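Local coordinates for protein collagen alpha-1(XX) chain (Homo sapiens, PDB 5KF4) that is a collagen chain, probably of the extracellular matrix, whose second fibronectin type III domain is a beta sandwich likely to serve as a structural or binding module, at residues Ser20-Ser24 with Ser25-Leu29; Phe81-Glu85 with Gly86-Glu90. All coordinates share one frame; numbering follows the deposited sequence.

Contact 1. Residues Ser20-Ser24 with Ser25-Leu29; sequences SQVTS and SSIRL
Q21 lays its extended side chain alongside that of R28, both pointing the same way, and its amide carbon CD packs against R28 CD at 3.4 Å. The amide and guanidinium planes stand almost perpendicular, 87° apart, with the amide at the guanidinium edge. The one polar link, from R28 NE to Q21 OE1, is weak and bent, and the amide's packing on the R28 CD methylene lies beside it. A long polar chain suits each place, since Q21 is exposed and R28 reaches on toward E66, a long and weak ion pair.

In the backbone, S20 and R28 form an antiparallel hydrogen-bonded pair, S20 N giving to R28 O and R28 N to S20 O. Beyond it the backbone of Q21, with phi and psi both positive, breaks the pairing, and the next bond, nearly straight at 178°, runs from T23 N to S26 O at 2.8 Å.

T23 organises the turn. Its OG1, set between its own backbone N and carbonyl carbon (chi1 77°), is placed where two partners reach it: it accepts from S25 N at 3.1 Å and shares a hydrogen bond with S26 OG at 2.9 Å. The methyl CG2 also rests against S26 OG. A valine here would probably leave S25 N and S26 OG without this shared partner, and S26 OG freer to turn. V22 CG1 meets I27 CG2 at 4.1 Å, and both side chains also touch V96, which suits branched aliphatic residues.

The chemistry implies a tight link between the strands 15-20 and 27-32 whose bend is tied by T23 OG1, bonded to the backbone at S25 N and to the hydroxyl of S26, with apolar contact in a lesser part.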
loop_
_atom_site.group_PDB
_atom_site.type_symbol
_atom_site.label_atom_id
_atom_site.label_comp_id
_atom_site.label_asym_id
_atom_site.label_seq_id
_atom_site.Cartn_x
_atom_site.Cartn_y
_atom_site.Cartn_z
ATOM N N SER A 20 -4.017 -3.203 -10.288
ATOM C CA SER A 20 -4.293 -4.001 -11.484
ATOM C C SER A 20 -3.798 -5.442 -11.360
ATOM O O SER A 20 -3.390 -5.872 -10.281
ATOM C CB SER A 20 -3.666 -3.350 -12.718
ATOM O OG SER A 20 -2.261 -3.240 -12.580
ATOM N N GLN A 21 -3.818 -6.163 -12.483
ATOM C CA GLN A 21 -3.369 -7.556 -12.557
ATOM C C GLN A 21 -3.939 -8.383 -11.414
ATOM O O GLN A 21 -3.216 -9.107 -10.729
ATOM C CB GLN A 21 -1.842 -7.650 -12.561
ATOM C CG GLN A 21 -1.176 -6.845 -13.659
ATOM C CD GLN A 21 0.334 -6.973 -13.641
ATOM O OE1 GLN A 21 0.890 -7.794 -12.911
ATOM N NE2 GLN A 21 1.008 -6.157 -14.446
ATOM N N VAL A 22 -5.246 -8.266 -11.219
ATOM C CA VAL A 22 -5.907 -8.923 -10.109
ATOM C C VAL A 22 -6.114 -10.387 -10.433
ATOM O O VAL A 22 -6.745 -10.731 -11.431
ATOM C CB VAL A 22 -7.266 -8.270 -9.798
ATOM C CG1 VAL A 22 -7.882 -8.879 -8.551
ATOM C CG2 VAL A 22 -7.104 -6.771 -9.649
ATOM N N THR A 23 -5.567 -11.249 -9.587
ATOM C CA THR A 23 -5.764 -12.681 -9.735
ATOM C C THR A 23 -6.479 -13.214 -8.504
ATOM O O THR A 23 -7.000 -12.444 -7.697
ATOM C CB THR A 23 -4.431 -13.424 -9.941
ATOM O OG1 THR A 23 -3.748 -13.550 -8.686
ATOM C CG2 THR A 23 -3.548 -12.671 -10.945
ATOM N N SER A 24 -6.504 -14.532 -8.364
ATOM C CA SER A 24 -7.112 -15.162 -7.201
ATOM C C SER A 24 -6.299 -14.930 -5.933
ATOM O O SER A 24 -6.835 -14.968 -4.823
ATOM C CB SER A 24 -7.284 -16.663 -7.443
ATOM O OG SER A 24 -6.560 -17.081 -8.589
ATOM N N SER A 25 -5.004 -14.678 -6.101
ATOM C CA SER A 25 -4.105 -14.589 -4.956
ATOM C C SER A 25 -3.178 -13.372 -4.974
ATOM O O SER A 25 -2.374 -13.188 -4.062
ATOM C CB SER A 25 -3.269 -15.867 -4.862
ATOM O OG SER A 25 -2.413 -15.994 -5.982
ATOM N N SER A 26 -3.281 -12.547 -6.008
ATOM C CA SER A 26 -2.374 -11.410 -6.168
ATOM C C SER A 26 -3.033 -10.174 -6.772
ATOM O O SER A 26 -4.000 -10.270 -7.526
ATOM C CB SER A 26 -1.173 -11.797 -7.036
ATOM O OG SER A 26 -1.531 -11.765 -8.412
ATOM N N ILE A 27 -2.503 -9.009 -6.419
ATOM C CA ILE A 27 -2.861 -7.771 -7.099
ATOM C C ILE A 27 -1.581 -6.994 -7.372
ATOM O O ILE A 27 -0.566 -7.199 -6.702
ATOM C CB ILE A 27 -3.807 -6.867 -6.283
ATOM C CG1 ILE A 27 -3.070 -6.248 -5.093
ATOM C CG2 ILE A 27 -5.079 -7.614 -5.893
ATOM C CD1 ILE A 27 -3.703 -4.969 -4.582
ATOM N N ARG A 28 -1.605 -6.110 -8.361
ATOM C CA ARG A 28 -0.460 -5.234 -8.526
ATOM C C ARG A 28 -0.819 -3.855 -8.021
ATOM O O ARG A 28 -1.935 -3.378 -8.201
ATOM C CB ARG A 28 0.015 -5.156 -9.975
ATOM C CG ARG A 28 1.528 -5.050 -10.045
ATOM C CD ARG A 28 2.079 -4.999 -11.459
ATOM N NE ARG A 28 3.187 -5.934 -11.659
ATOM C CZ ARG A 28 4.335 -5.932 -10.983
ATOM N NH1 ARG A 28 5.262 -6.837 -11.267
ATOM N NH2 ARG A 28 4.569 -5.040 -10.027
ATOM N N LEU A 29 0.156 -3.222 -7.383
ATOM C CA LEU A 29 -0.020 -1.891 -6.844
ATOM C C LEU A 29 0.867 -0.941 -7.618
ATOM O O LEU A 29 2.029 -1.248 -7.883
ATOM C CB LEU A 29 0.329 -1.874 -5.359
ATOM C CG LEU A 29 -0.422 -0.884 -4.483
ATOM C CD1 LEU A 29 -1.921 -1.043 -4.687
ATOM C CD2 LEU A 29 -0.036 -1.131 -3.043
#

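Contact 2. Residues Phe81-Glu85 with Gly86-Glu90; sequences FPIYE and GGVGE
P82 O accepts from G89 N at 3.2 Å, in the carbonyl plane and almost straight at 178°, the firmer of the two bonds between 81-85 and 86-90. Proline has no N-H to give, but its carbonyl serves the partner strand. Nearer the turn, Y84 N reaches G87 O weakly, at 3.4 Å. Y84 OH is satisfied by R36 O.

G89 O lies at the edge of the F81 ring, near its plane, 3.3 Å from CD1. With no side chain, G89 avoids crowding P82, whose CG would lie tight against a beta carbon there. G87 has a positive phi of 130°, at which a side chain would press against the preceding carbonyl oxygen.

V88 supplies the apolar part. Its CG2, anti to the backbone N, touches both F81 CD1 and I83 CD1 at 4.0 Å, so a compact branched residue joins two partners.

The hairpin links strands 75-84 and 87-97, the latter at the border of the four-stranded sheet, where L8 bonds to the backbone of V88 and E90. On the other flank of 75-84, strand 40-47 bonds to F81 and I83 through L42 and K40, while P14 packs on P82 and L11 and P12 on Y84.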
loop_
_atom_site.group_PDB
_atom_site.type_symbol
_atom_site.label_atom_id
_atom_site.label_comp_id
_atom_site.label_asym_id
_atom_site.label_seq_id
_atom_site.Cartn_x
_atom_site.Cartn_y
_atom_site.Cartn_z
ATOM N N PHE A 81 2.219 3.853 2.272
ATOM C CA PHE A 81 2.763 4.888 3.151
ATOM C C PHE A 81 4.200 5.228 2.778
ATOM O O PHE A 81 5.066 4.356 2.781
ATOM C CB PHE A 81 2.703 4.438 4.607
ATOM C CG PHE A 81 1.312 4.311 5.152
ATOM C CD1 PHE A 81 0.681 5.398 5.734
ATOM C CD2 PHE A 81 0.633 3.101 5.085
ATOM C CE1 PHE A 81 -0.596 5.280 6.248
ATOM C CE2 PHE A 81 -0.647 2.979 5.594
ATOM C CZ PHE A 81 -1.263 4.068 6.175
ATOM N N PRO A 82 4.466 6.502 2.463
ATOM C CA PRO A 82 5.855 6.875 2.173
ATOM C C PRO A 82 6.699 7.002 3.436
ATOM O O PRO A 82 6.231 7.556 4.436
ATOM C CB PRO A 82 5.714 8.232 1.475
ATOM C CG PRO A 82 4.433 8.799 2.005
ATOM C CD PRO A 82 3.534 7.636 2.334
ATOM N N ILE A 83 7.939 6.523 3.381
ATOM C CA ILE A 83 8.818 6.611 4.540
ATOM C C ILE A 83 10.049 7.462 4.223
ATOM O O ILE A 83 10.942 7.047 3.483
ATOM C CB ILE A 83 9.277 5.205 5.019
ATOM C CG1 ILE A 83 8.076 4.286 5.280
ATOM C CG2 ILE A 83 10.173 5.315 6.246
ATOM C CD1 ILE A 83 7.124 4.787 6.340
ATOM N N TYR A 84 10.055 8.671 4.772
ATOM C CA TYR A 84 11.166 9.604 4.652
ATOM C C TYR A 84 11.822 9.752 6.023
ATOM O O TYR A 84 11.442 9.071 6.977
ATOM C CB TYR A 84 10.688 10.964 4.139
ATOM C CG TYR A 84 10.184 10.977 2.708
ATOM C CD1 TYR A 84 8.914 10.508 2.394
ATOM C CD2 TYR A 84 10.961 11.498 1.680
ATOM C CE1 TYR A 84 8.437 10.538 1.102
ATOM C CE2 TYR A 84 10.492 11.532 0.379
ATOM C CZ TYR A 84 9.233 11.048 0.098
ATOM O OH TYR A 84 8.757 11.066 -1.191
ATOM N N GLU A 85 12.801 10.642 6.120
ATOM C CA GLU A 85 13.396 11.008 7.407
ATOM C C GLU A 85 12.454 11.819 8.305
ATOM O O GLU A 85 12.569 11.783 9.530
ATOM C CB GLU A 85 14.701 11.781 7.193
ATOM C CG GLU A 85 15.591 11.878 8.436
ATOM C CD GLU A 85 16.182 10.550 8.888
ATOM O OE1 GLU A 85 15.992 9.526 8.198
ATOM O OE2 GLU A 85 16.843 10.534 9.948
ATOM N N GLY A 86 11.530 12.551 7.691
ATOM C CA GLY A 86 10.622 13.420 8.426
ATOM C C GLY A 86 9.427 12.734 9.060
ATOM O O GLY A 86 8.590 13.386 9.687
ATOM N N GLY A 87 9.344 11.418 8.887
ATOM C CA GLY A 87 8.319 10.612 9.528
ATOM C C GLY A 87 7.582 9.687 8.579
ATOM O O GLY A 87 8.099 9.343 7.517
ATOM N N VAL A 88 6.392 9.248 8.978
ATOM C CA VAL A 88 5.536 8.466 8.092
ATOM C C VAL A 88 4.451 9.379 7.538
ATOM O O VAL A 88 3.750 10.049 8.295
ATOM C CB VAL A 88 4.910 7.237 8.804
ATOM C CG1 VAL A 88 4.339 7.618 10.157
ATOM C CG2 VAL A 88 3.855 6.571 7.912
ATOM N N GLY A 89 4.325 9.424 6.218
ATOM C CA GLY A 89 3.330 10.281 5.603
ATOM C C GLY A 89 2.015 9.592 5.306
ATOM O O GLY A 89 1.975 8.379 5.108
ATOM N N GLU A 90 0.932 10.368 5.306
ATOM C CA GLU A 90 -0.359 9.879 4.832
ATOM C C GLU A 90 -0.189 9.390 3.400
ATOM O O GLU A 90 0.583 9.965 2.632
ATOM C CB GLU A 90 -1.436 10.963 4.919
ATOM C CG GLU A 90 -2.461 10.732 6.025
ATOM C CD GLU A 90 -3.253 9.448 5.838
ATOM O OE1 GLU A 90 -3.967 9.045 6.780
ATOM O OE2 GLU A 90 -3.165 8.841 4.749
#

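How the contacts relate
Both contacts are local reversals within one fibronectin type III domain, but they belong to different sheets of its sandwich: contact 1 turns between strands 15-20 and 27-32 of the three-stranded sheet, contact 2 between strands 75-84 and 87-97 of the four-stranded one. Their centres are about 25 Å apart, on opposite sides of the chain's centre, and their nearest atoms remain about 8 Å apart without touching. The connection is indirect, through the strands of contact 2: farther along them, V78 receives I27 and L29 of contact 1, and V96 receives V22 and I27. The two turns have no residue in common.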